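Local structure of sulfate transporter 4.1, chloroplastic (Arabidopsis thaliana, 7LHV) at residues F80-F83 and R84-T88; R87-W91 and S92-K96; T297-A300 and K301-P305; D557-T560 and N561-L564; S607-K611 and D612-T616. The protein couples sulfate movement across the membrane to that of protons, as an H(+)/sulfate symporter of the SLC26/SulP family. All coordinates share one frame; numbering follows the deposited sequence.

The five contacts are local, each at a turn or helix end, and they follow the chain in order from contact 1 to contact 5. Contacts 1 and 2 share Arg87 and Thr88, lie with centres about 12 Å apart, and carry the chain from helix 83-86 into helix 91-119. Contact 3 closes helix 284-300 of the transport domain, its centre about 44 Å from that of contact 2. Contacts 4 and 5, centres about 36 Å apart, belong to the STAS domain and sit at the end of helix 542-560 and the start of helix 611-620. Contacts 3 and 4, centres about 93 Å apart on opposite sides of the chain's centre, span the two-domain build of the transporter.

Contact 1: F80-F83 and R84-T88; sequences FPCF and RWIRT
Cys82 sends its carbonyl oxygen over one face of the Trp85 indole while accepting the backbone N-H of the same residue, Trp85 N lying 2.9 Å from Cys82 O. This is the tight side. The indole is brought back over the turn by a chi1 of 49°, which wedges CG between the backbone N and the carbonyl carbon, and its CZ2 meets Cys82 CB at 3.8 Å. Ile86 fills the angle between the two rings: its CG1 lies over the indole, and its CD1 makes a CH-pi contact over a face of Phe83, 3.9 Å from the centroid. With an alanine in Trp85's place, Cys82 CB and Ile86 CG1 would probably lose their cover and a gap would open beside the buried cysteine. The other side is looser. Arg87 is exposed, its NH1 near Phe83 CB and in a long, weak ion pair with Asp77, whereas Arg84 leads away to bond the carbonyl of Glu362 through NH2. Arg84 N to Pro81 O (2.9 Å) and Trp85 N to Cys82 O span three residues; Arg87 N to Phe83 O (3.1 Å) spans four. Such a mixture is characteristic of a short helical turn linking two longer helices.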
# COMPACT_ATOMS: atom_id res chain seq x y z
N PHE A 80 21.16 -19.44 20.92
CA PHE A 80 22.39 -19.40 20.14
C PHE A 80 22.23 -20.27 18.90
O PHE A 80 22.50 -21.48 18.95
CB PHE A 80 23.59 -19.85 20.97
CG PHE A 80 23.88 -18.96 22.14
CD1 PHE A 80 23.65 -17.60 22.07
CD2 PHE A 80 24.39 -19.49 23.31
CE1 PHE A 80 23.93 -16.78 23.14
CE2 PHE A 80 24.67 -18.67 24.39
CZ PHE A 80 24.43 -17.32 24.31
N PRO A 81 21.80 -19.71 17.77
CA PRO A 81 21.67 -20.52 16.55
C PRO A 81 22.99 -21.05 16.02
O PRO A 81 22.97 -21.98 15.20
CB PRO A 81 21.00 -19.56 15.56
CG PRO A 81 21.28 -18.20 16.09
CD PRO A 81 21.33 -18.33 17.57
N CYS A 82 24.12 -20.50 16.46
CA CYS A 82 25.41 -20.96 15.97
C CYS A 82 25.61 -22.45 16.24
O CYS A 82 26.18 -23.17 15.41
CB CYS A 82 26.54 -20.16 16.62
SG CYS A 82 26.67 -20.38 18.41
N PHE A 83 25.11 -22.93 17.38
CA PHE A 83 25.26 -24.34 17.73
C PHE A 83 24.61 -25.25 16.70
O PHE A 83 24.97 -26.43 16.63
CB PHE A 83 24.69 -24.61 19.11
CG PHE A 83 25.56 -24.12 20.23
CD1 PHE A 83 26.61 -24.89 20.70
CD2 PHE A 83 25.34 -22.89 20.81
CE1 PHE A 83 27.42 -24.44 21.72
CE2 PHE A 83 26.14 -22.43 21.84
CZ PHE A 83 27.18 -23.21 22.30
N ARG A 84 23.68 -24.73 15.89
CA ARG A 84 23.09 -25.53 14.83
C ARG A 84 24.15 -26.11 13.91
O ARG A 84 23.95 -27.20 13.34
CB ARG A 84 22.09 -24.70 14.03
CG ARG A 84 20.72 -24.58 14.67
CD ARG A 84 19.81 -23.71 13.82
NE ARG A 84 19.64 -24.26 12.48
CZ ARG A 84 19.25 -23.55 11.43
NH1 ARG A 84 18.96 -22.26 11.53
NH2 ARG A 84 19.13 -24.16 10.25
N TRP A 85 25.28 -25.42 13.73
CA TRP A 85 26.38 -25.99 12.98
C TRP A 85 27.54 -26.45 13.86
O TRP A 85 28.47 -27.07 13.34
CB TRP A 85 26.91 -24.99 11.94
CG TRP A 85 27.18 -23.61 12.46
CD1 TRP A 85 26.35 -22.53 12.38
CD2 TRP A 85 28.37 -23.16 13.12
NE1 TRP A 85 26.95 -21.44 12.96
CE2 TRP A 85 28.19 -21.80 13.43
CE3 TRP A 85 29.57 -23.78 13.49
CZ2 TRP A 85 29.16 -21.05 14.08
CZ3 TRP A 85 30.53 -23.03 14.14
CH2 TRP A 85 30.32 -21.68 14.43
N ILE A 86 27.50 -26.18 15.16
CA ILE A 86 28.56 -26.66 16.04
C ILE A 86 28.41 -28.16 16.29
O ILE A 86 29.39 -28.90 16.25
CB ILE A 86 28.57 -25.86 17.36
CG1 ILE A 86 29.00 -24.42 17.09
CG2 ILE A 86 29.50 -26.51 18.36
CD1 ILE A 86 28.95 -23.54 18.32
N ARG A 87 27.19 -28.62 16.56
CA ARG A 87 26.97 -30.03 16.84
C ARG A 87 27.29 -30.89 15.62
O ARG A 87 27.98 -31.91 15.73
CB ARG A 87 25.53 -30.27 17.30
CG ARG A 87 25.21 -29.66 18.65
CD ARG A 87 23.77 -29.92 19.05
NE ARG A 87 23.45 -29.36 20.36
CZ ARG A 87 22.98 -28.14 20.56
NH1 ARG A 87 22.73 -27.33 19.55
NH2 ARG A 87 22.75 -27.73 21.80
N THR A 88 26.81 -30.49 14.45
CA THR A 88 27.06 -31.22 13.21
C THR A 88 28.26 -30.61 12.49
O THR A 88 28.13 -29.92 11.48
CB THR A 88 25.82 -31.23 12.33
OG1 THR A 88 25.48 -29.89 11.97
CG2 THR A 88 24.64 -31.85 13.08

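Contact 2: R87-W91 and S92-K96; sequences RTYRW and SEYFK
Two bonds of the i to i+4 kind start the helix: Tyr94 N to Arg90 O (3.1 Å) and Phe95 N to Trp91 O (2.9 Å), with Arg90 at the N-cap position. The side chains follow the same spacing. Arg90 lays its CB over one face of the Tyr94 ring, 4.1 Å from the centroid and close to the ring normal, a CH-pi contact. Trp91 and Phe95 run side by side and point the same way; Phe95 CD2 lies over the six-membered part of the indole, but the planes are inclined at 42°, an oblique pairing. Tyr89 reaches in from the loop. Its CG stands opposite the backbone N (chi1 -176°), which carries the ring back along the new helix although its CB starts out away from it. Tyr89 CE1 touches Tyr94 CB at 3.7 Å and the hydroxyl OH sits 3.4 Å from Phe95 CB. Most of the group is on the surface. Tyr89 and Tyr94 are less exposed; Thr404 touches the first and Lys403 the second. The contact thus joins the loop after helix 83-86 to the first turn of helix 91-119, which contains the first predicted transmembrane span.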
# COMPACT_ATOMS: atom_id res chain seq x y z
N ARG A 87 27.19 -28.62 16.56
CA ARG A 87 26.97 -30.03 16.84
C ARG A 87 27.29 -30.89 15.62
O ARG A 87 27.98 -31.91 15.73
CB ARG A 87 25.53 -30.27 17.30
CG ARG A 87 25.21 -29.66 18.65
CD ARG A 87 23.77 -29.92 19.05
NE ARG A 87 23.45 -29.36 20.36
CZ ARG A 87 22.98 -28.14 20.56
NH1 ARG A 87 22.73 -27.33 19.55
NH2 ARG A 87 22.75 -27.73 21.80
N THR A 88 26.81 -30.49 14.45
CA THR A 88 27.06 -31.22 13.21
C THR A 88 28.26 -30.61 12.49
O THR A 88 28.13 -29.92 11.48
CB THR A 88 25.82 -31.23 12.33
OG1 THR A 88 25.48 -29.89 11.97
CG2 THR A 88 24.64 -31.85 13.08
N TYR A 89 29.44 -30.87 13.05
CA TYR A 89 30.68 -30.27 12.56
C TYR A 89 31.67 -31.39 12.25
O TYR A 89 32.17 -32.05 13.17
CB TYR A 89 31.25 -29.30 13.59
CG TYR A 89 32.48 -28.56 13.13
CD1 TYR A 89 32.38 -27.52 12.22
CD2 TYR A 89 33.74 -28.90 13.60
CE1 TYR A 89 33.49 -26.84 11.80
CE2 TYR A 89 34.86 -28.22 13.18
CZ TYR A 89 34.73 -27.19 12.28
OH TYR A 89 35.85 -26.51 11.85
N ARG A 90 31.95 -31.59 10.97
CA ARG A 90 32.92 -32.59 10.52
C ARG A 90 34.28 -31.91 10.45
O ARG A 90 34.58 -31.21 9.49
CB ARG A 90 32.51 -33.18 9.18
CG ARG A 90 31.23 -33.99 9.23
CD ARG A 90 30.85 -34.50 7.85
NE ARG A 90 31.84 -35.44 7.32
CZ ARG A 90 31.82 -36.74 7.55
NH1 ARG A 90 30.88 -37.31 8.28
NH2 ARG A 90 32.78 -37.50 7.02
N TRP A 91 35.11 -32.16 11.47
CA TRP A 91 36.31 -31.35 11.68
C TRP A 91 37.23 -31.38 10.46
O TRP A 91 37.70 -30.33 10.00
CB TRP A 91 37.04 -31.85 12.92
CG TRP A 91 38.40 -31.27 13.14
CD1 TRP A 91 39.57 -31.69 12.59
CD2 TRP A 91 38.74 -30.18 14.02
NE1 TRP A 91 40.62 -30.92 13.05
CE2 TRP A 91 40.13 -29.99 13.93
CE3 TRP A 91 37.99 -29.36 14.87
CZ2 TRP A 91 40.79 -29.00 14.65
CZ3 TRP A 91 38.65 -28.38 15.58
CH2 TRP A 91 40.04 -28.20 15.47
N SER A 92 37.46 -32.57 9.90
CA SER A 92 38.57 -32.77 8.96
C SER A 92 38.48 -31.83 7.76
O SER A 92 39.44 -31.13 7.43
CB SER A 92 38.60 -34.22 8.50
OG SER A 92 37.47 -34.53 7.71
N GLU A 93 37.32 -31.80 7.09
CA GLU A 93 37.19 -30.95 5.91
C GLU A 93 36.62 -29.58 6.24
O GLU A 93 37.02 -28.58 5.63
CB GLU A 93 36.31 -31.65 4.87
CG GLU A 93 36.84 -33.00 4.42
CD GLU A 93 35.85 -33.75 3.55
OE1 GLU A 93 34.73 -33.25 3.35
OE2 GLU A 93 36.21 -34.83 3.04
N TYR A 94 35.69 -29.52 7.19
CA TYR A 94 35.05 -28.25 7.51
C TYR A 94 36.05 -27.26 8.07
O TYR A 94 35.98 -26.07 7.75
CB TYR A 94 33.90 -28.46 8.50
CG TYR A 94 32.67 -29.08 7.89
CD1 TYR A 94 32.64 -29.44 6.55
CD2 TYR A 94 31.53 -29.30 8.65
CE1 TYR A 94 31.52 -30.01 5.98
CE2 TYR A 94 30.40 -29.87 8.09
CZ TYR A 94 30.40 -30.22 6.76
OH TYR A 94 29.28 -30.79 6.20
N PHE A 95 37.00 -27.71 8.90
CA PHE A 95 37.95 -26.76 9.48
C PHE A 95 38.81 -26.13 8.39
O PHE A 95 38.97 -24.91 8.36
CB PHE A 95 38.80 -27.44 10.55
CG PHE A 95 39.72 -26.50 11.31
CD1 PHE A 95 40.76 -25.83 10.67
CD2 PHE A 95 39.51 -26.26 12.66
CE1 PHE A 95 41.58 -24.97 11.38
CE2 PHE A 95 40.33 -25.40 13.36
CZ PHE A 95 41.37 -24.75 12.72
N LYS A 96 39.36 -26.94 7.50
CA LYS A 96 40.23 -26.39 6.46
C LYS A 96 39.45 -25.47 5.53
O LYS A 96 39.92 -24.38 5.17
CB LYS A 96 40.94 -27.51 5.69
CG LYS A 96 40.05 -28.40 4.83
CD LYS A 96 40.85 -29.50 4.16
CE LYS A 96 41.77 -28.96 3.07
NZ LYS A 96 41.04 -28.39 1.91

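Contact 3: T297-A300 and K301-P305; sequences TTIA and KVFHP
Ile299 and Phe303 meet through their first torsions: the -63° of Ile299 puts CG1 beside the backbone N and leaves the CG2 methyl anti to it, where it obliquely meets the ring that the -60° of Phe303 sets beside its own N, 3.7 Å from CD2. The motif is a helix C-terminus: helix 284-300, within a predicted transmembrane span of this SLC26 transporter, runs out at Lys301, the first residue to leave helical backbone angles. One residue back, Val302 CG1 lies over a face of the Phe303 ring and lengthens this apolar strip on the surface. On another flank, Thr297 and Lys301 lie alongside each other, Thr297 CG2 being 4.0 Å from Lys301 CG. The lysine chain then bends and takes its ammonium group to a cation-pi contact with Tyr428, a residue that also touches Thr297. Beyond the end, His304 has a positive phi, outside the helical range, and Pro305 follows. Met260 and Pro256 of helix 255-277 touch Ile299 and Pro305 respectively.

The last backbone bonds mix spacings: three residues for Lys301 N to Thr298 O and Val302 N to Ile299 O, four for Phe303 N to Ile299 O. Lys301 N reaches Thr298 O at 2.9 Å, and its bond to Thr297 O is weak. Ile299 O gathers the most: Phe303 N at 3.1 Å, a weak bond from His304 N, and Val302 N at 3.2 Å. The Val302 and Phe303 donors approach from the same face of the carbonyl plane; the Val302 bond is nearly straight, 166° at the hydrogen.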
# COMPACT_ATOMS: atom_id res chain seq x y z
N THR A 297 50.53 1.99 -2.97
CA THR A 297 51.45 2.43 -1.92
C THR A 297 52.89 2.36 -2.40
O THR A 297 53.70 3.24 -2.08
CB THR A 297 51.26 1.56 -0.68
OG1 THR A 297 49.92 1.69 -0.21
CG2 THR A 297 52.22 2.00 0.42
N THR A 298 53.22 1.33 -3.18
CA THR A 298 54.59 1.18 -3.68
C THR A 298 55.02 2.42 -4.45
O THR A 298 56.08 3.00 -4.18
CB THR A 298 54.69 -0.07 -4.55
OG1 THR A 298 54.37 -1.22 -3.77
CG2 THR A 298 56.09 -0.22 -5.10
N ILE A 299 54.18 2.88 -5.38
CA ILE A 299 54.51 4.11 -6.11
C ILE A 299 54.51 5.30 -5.17
O ILE A 299 55.32 6.22 -5.33
CB ILE A 299 53.55 4.32 -7.30
CG1 ILE A 299 53.68 3.19 -8.33
CG2 ILE A 299 53.81 5.66 -7.97
CD1 ILE A 299 52.79 2.00 -8.09
N ALA A 300 53.63 5.30 -4.17
CA ALA A 300 53.66 6.37 -3.18
C ALA A 300 54.94 6.35 -2.35
O ALA A 300 55.28 7.36 -1.73
CB ALA A 300 52.44 6.27 -2.26
N LYS A 301 55.66 5.23 -2.33
CA LYS A 301 56.90 5.11 -1.57
C LYS A 301 58.14 5.09 -2.45
O LYS A 301 59.24 4.85 -1.94
CB LYS A 301 56.87 3.85 -0.69
CG LYS A 301 55.80 3.88 0.39
CD LYS A 301 56.09 2.85 1.48
CE LYS A 301 57.04 3.41 2.53
NZ LYS A 301 56.42 4.51 3.31
N VAL A 302 58.00 5.32 -3.75
CA VAL A 302 59.14 5.32 -4.66
C VAL A 302 59.27 6.68 -5.32
O VAL A 302 60.28 7.37 -5.17
CB VAL A 302 59.02 4.20 -5.71
CG1 VAL A 302 60.03 4.41 -6.82
CG2 VAL A 302 59.21 2.84 -5.06
N PHE A 303 58.24 7.08 -6.06
CA PHE A 303 58.27 8.34 -6.80
C PHE A 303 57.77 9.52 -5.98
O PHE A 303 58.18 10.66 -6.24
CB PHE A 303 57.44 8.22 -8.08
CG PHE A 303 57.92 7.14 -9.01
CD1 PHE A 303 58.88 7.41 -9.96
CD2 PHE A 303 57.41 5.86 -8.93
CE1 PHE A 303 59.33 6.43 -10.82
CE2 PHE A 303 57.85 4.86 -9.78
CZ PHE A 303 58.81 5.15 -10.73
N HIS A 304 56.92 9.27 -4.99
CA HIS A 304 56.34 10.30 -4.12
C HIS A 304 55.72 11.43 -4.93
O HIS A 304 56.25 12.55 -4.94
CB HIS A 304 57.41 10.86 -3.17
CG HIS A 304 58.02 9.82 -2.28
ND1 HIS A 304 57.35 9.25 -1.23
CD2 HIS A 304 59.25 9.25 -2.29
CE1 HIS A 304 58.13 8.38 -0.62
NE2 HIS A 304 59.30 8.36 -1.25
N PRO A 305 54.61 11.18 -5.62
CA PRO A 305 53.94 12.26 -6.36
C PRO A 305 53.47 13.35 -5.41
O PRO A 305 53.05 13.07 -4.28
CB PRO A 305 52.75 11.55 -7.02
CG PRO A 305 53.16 10.12 -7.10
CD PRO A 305 53.97 9.88 -5.85

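Contact 4: D557-T560 and N561-L564; sequences DKYT and NRGL
Tyr559 and Arg562 lie side by side at the C-terminal end of helix 542-560, one of the helices of the STAS domain. Their flat groups stand almost square to each other, the planes 89° apart: the guanidinium turns a face toward the ring, and the ring answers with its edge. Tyr559 CE1 is 3.7 Å from Arg562 NH1, and Tyr559 CD1 is 3.8 Å from Arg562 CZ. Since the guanidinium carbon lies in the ring plane, the charge meets the rim of the tyrosine and not its pi face. A chain extended from CG to NE carries the guanidinium as far as the CD1-CE1 side of the ring.

What puts the pair there is the closing of the helix. Asn561 N bonds Asp557 O at 2.9 Å, the last clear four-residue bond, and Arg562 N follows with a weak one to Tyr559 O (3.4 Å). The Asn561 amide also turns back over the Asp557 carbonyl, but its ND2 has a poor angle and makes no bond there.

Farther out, Val566 and Arg568 of the following loop touch the Tyr559 side chain. The buried Asp557 has both carboxylate oxygens engaged at a subunit boundary: OD2 pairs with NH2 of Arg600 in the same chain, and OD1 with NH1 of Arg360 of the second subunit.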
# COMPACT_ATOMS: atom_id res chain seq x y z
N ASP A 557 -31.77 -3.65 -17.84
CA ASP A 557 -32.35 -2.32 -18.03
C ASP A 557 -32.34 -1.92 -19.50
O ASP A 557 -33.31 -1.34 -20.00
CB ASP A 557 -31.61 -1.29 -17.19
CG ASP A 557 -31.72 -1.56 -15.70
OD1 ASP A 557 -32.71 -2.19 -15.29
OD2 ASP A 557 -30.83 -1.12 -14.95
N LYS A 558 -31.24 -2.21 -20.20
CA LYS A 558 -31.18 -1.93 -21.63
C LYS A 558 -32.22 -2.74 -22.39
O LYS A 558 -32.86 -2.24 -23.33
CB LYS A 558 -29.78 -2.21 -22.16
CG LYS A 558 -28.78 -1.10 -21.92
CD LYS A 558 -27.41 -1.47 -22.47
CE LYS A 558 -26.44 -0.31 -22.33
NZ LYS A 558 -25.04 -0.72 -22.66
N TYR A 559 -32.40 -4.01 -22.02
CA TYR A 559 -33.40 -4.85 -22.67
C TYR A 559 -34.80 -4.30 -22.46
O TYR A 559 -35.61 -4.26 -23.39
CB TYR A 559 -33.31 -6.28 -22.14
CG TYR A 559 -32.17 -7.09 -22.72
CD1 TYR A 559 -31.67 -6.81 -23.99
CD2 TYR A 559 -31.60 -8.14 -22.00
CE1 TYR A 559 -30.63 -7.55 -24.52
CE2 TYR A 559 -30.57 -8.88 -22.53
CZ TYR A 559 -30.08 -8.58 -23.79
OH TYR A 559 -29.05 -9.32 -24.32
N THR A 560 -35.11 -3.86 -21.23
CA THR A 560 -36.43 -3.32 -20.94
C THR A 560 -36.64 -1.93 -21.53
O THR A 560 -37.79 -1.52 -21.71
CB THR A 560 -36.67 -3.28 -19.43
OG1 THR A 560 -35.65 -2.48 -18.81
CG2 THR A 560 -36.63 -4.69 -18.84
N ASN A 561 -35.56 -1.21 -21.83
CA ASN A 561 -35.66 0.12 -22.40
C ASN A 561 -35.77 0.11 -23.92
O ASN A 561 -35.93 1.17 -24.53
CB ASN A 561 -34.45 0.97 -21.99
CG ASN A 561 -34.57 1.48 -20.56
OD1 ASN A 561 -35.66 1.67 -20.04
ND2 ASN A 561 -33.42 1.70 -19.92
N ARG A 562 -35.69 -1.06 -24.55
CA ARG A 562 -35.82 -1.16 -26.00
C ARG A 562 -37.29 -1.08 -26.41
O ARG A 562 -38.19 -1.04 -25.57
CB ARG A 562 -35.18 -2.45 -26.50
CG ARG A 562 -33.66 -2.45 -26.47
CD ARG A 562 -33.09 -3.77 -26.97
NE ARG A 562 -31.65 -3.84 -26.81
CZ ARG A 562 -30.90 -4.87 -27.18
NH1 ARG A 562 -31.44 -5.94 -27.74
NH2 ARG A 562 -29.59 -4.83 -26.98
N GLY A 563 -37.52 -1.05 -27.72
CA GLY A 563 -38.86 -0.98 -28.25
C GLY A 563 -39.61 -2.29 -28.31
O GLY A 563 -40.77 -2.31 -28.73
N LEU A 564 -38.98 -3.39 -27.91
CA LEU A 564 -39.60 -4.70 -27.92
C LEU A 564 -39.35 -5.40 -26.59
O LEU A 564 -38.36 -5.13 -25.91
CB LEU A 564 -39.08 -5.56 -29.09
CG LEU A 564 -37.58 -5.87 -29.19
CD1 LEU A 564 -37.20 -7.13 -28.42
CD2 LEU A 564 -37.16 -5.98 -30.65

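Contact 5: S607-K611 and D612-T616; sequences SNPNK and DVHLT
Lys611 and Leu615 make an ordinary backbone hydrogen bond at the opening of helix 611-620: Leu615 N lies 2.9 Å from Lys611 O. His614 N likewise bonds Asn610 O, though the modelled separation is too short to be taken literally. At the next residue, Asp612 O is gripped twice by Thr616, by its N at 2.9 Å and its hydroxyl OG1 at 3.2 Å, the two coming from opposite faces of the carbonyl plane.

Side-chain polar bonds centre on Asn610 at the N-cap position. A chi1 of -167° sends its amide out opposite the backbone N, where OD1 accepts Lys611 N at 2.6 Å from above the amide plane and ND2 gives a hydrogen bond to the carbonyl of Thr580. The bond to the adjacent Lys611 N is not an N-cap bond. A leucine here would probably leave the Thr580 carbonyl and Lys611 N without these partners and let the loop carrying Thr580 drift from the start of the helix.

Apolar contacts are few and light. Asn610 CB rests against Val613 CB at 3.7 Å. Pro609 touches two residues of the first turn with the same atom, CB, which is 4.0 Å from His614 CB and 4.4 Å from Val613 CG1.

In the STAS domain this is the link from strand 603-606, at one end of the four-stranded sheet, into helix 611-620. Val613 turns inward onto Met576 and Ile582, in the loop leaving the neighbouring parallel strand 569-575, while Thr616 packs on Val457 of the second subunit.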
# COMPACT_ATOMS: atom_id res chain seq x y z
N SER A 607 -23.58 -21.80 -5.88
CA SER A 607 -23.36 -23.13 -6.43
C SER A 607 -22.46 -24.00 -5.56
O SER A 607 -22.88 -25.06 -5.11
CB SER A 607 -22.78 -23.01 -7.85
OG SER A 607 -22.53 -24.29 -8.40
N ASN A 608 -21.22 -23.57 -5.33
CA ASN A 608 -20.22 -24.39 -4.63
C ASN A 608 -19.64 -23.59 -3.47
O ASN A 608 -18.51 -23.10 -3.54
CB ASN A 608 -19.10 -24.83 -5.58
CG ASN A 608 -19.56 -25.86 -6.58
OD1 ASN A 608 -20.73 -26.21 -6.64
ND2 ASN A 608 -18.63 -26.35 -7.39
N PRO A 609 -20.39 -23.45 -2.38
CA PRO A 609 -19.86 -22.70 -1.23
C PRO A 609 -18.79 -23.50 -0.51
O PRO A 609 -18.97 -24.69 -0.22
CB PRO A 609 -21.09 -22.48 -0.35
CG PRO A 609 -22.27 -22.89 -1.18
CD PRO A 609 -21.76 -23.92 -2.13
N ASN A 610 -17.67 -22.85 -0.23
CA ASN A 610 -16.65 -23.44 0.62
C ASN A 610 -17.17 -23.55 2.05
O ASN A 610 -18.10 -22.84 2.45
CB ASN A 610 -15.38 -22.59 0.57
CG ASN A 610 -14.19 -23.29 1.17
OD1 ASN A 610 -14.28 -24.44 1.60
ND2 ASN A 610 -13.05 -22.61 1.20
N LYS A 611 -16.58 -24.46 2.81
CA LYS A 611 -17.05 -24.70 4.17
C LYS A 611 -16.96 -23.43 5.02
O LYS A 611 -17.92 -23.05 5.69
CB LYS A 611 -16.26 -25.84 4.82
CG LYS A 611 -16.37 -27.19 4.10
CD LYS A 611 -17.74 -27.84 4.24
CE LYS A 611 -18.67 -27.51 3.07
NZ LYS A 611 -19.97 -28.24 3.16
N ASP A 612 -15.81 -22.75 4.97
CA ASP A 612 -15.69 -21.47 5.65
C ASP A 612 -16.61 -20.43 5.03
O ASP A 612 -17.24 -19.63 5.74
CB ASP A 612 -14.24 -20.99 5.61
CG ASP A 612 -13.33 -21.82 6.49
OD1 ASP A 612 -13.75 -22.16 7.62
OD2 ASP A 612 -12.20 -22.13 6.06
N VAL A 613 -16.71 -20.42 3.70
CA VAL A 613 -17.60 -19.50 3.01
C VAL A 613 -19.05 -19.77 3.40
O VAL A 613 -19.82 -18.84 3.67
CB VAL A 613 -17.39 -19.59 1.49
CG1 VAL A 613 -18.58 -19.02 0.76
CG2 VAL A 613 -16.12 -18.86 1.10
N HIS A 614 -19.44 -21.04 3.43
CA HIS A 614 -20.81 -21.38 3.81
C HIS A 614 -21.09 -20.98 5.25
O HIS A 614 -22.18 -20.49 5.57
CB HIS A 614 -21.06 -22.88 3.62
CG HIS A 614 -22.50 -23.26 3.71
ND1 HIS A 614 -23.01 -23.99 4.77
CD2 HIS A 614 -23.54 -23.03 2.88
CE1 HIS A 614 -24.30 -24.18 4.58
NE2 HIS A 614 -24.65 -23.61 3.44
N LEU A 615 -20.12 -21.19 6.15
CA LEU A 615 -20.31 -20.79 7.54
C LEU A 615 -20.49 -19.28 7.66
O LEU A 615 -21.37 -18.81 8.39
CB LEU A 615 -19.12 -21.26 8.38
CG LEU A 615 -19.11 -20.89 9.86
CD1 LEU A 615 -20.47 -21.12 10.50
CD2 LEU A 615 -18.02 -21.67 10.59
N THR A 616 -19.67 -18.51 6.95
CA THR A 616 -19.80 -17.05 6.99
C THR A 616 -21.14 -16.60 6.42
O THR A 616 -21.79 -15.71 6.97
CB THR A 616 -18.65 -16.39 6.23
OG1 THR A 616 -17.42 -16.69 6.90
CG2 THR A 616 -18.83 -14.89 6.17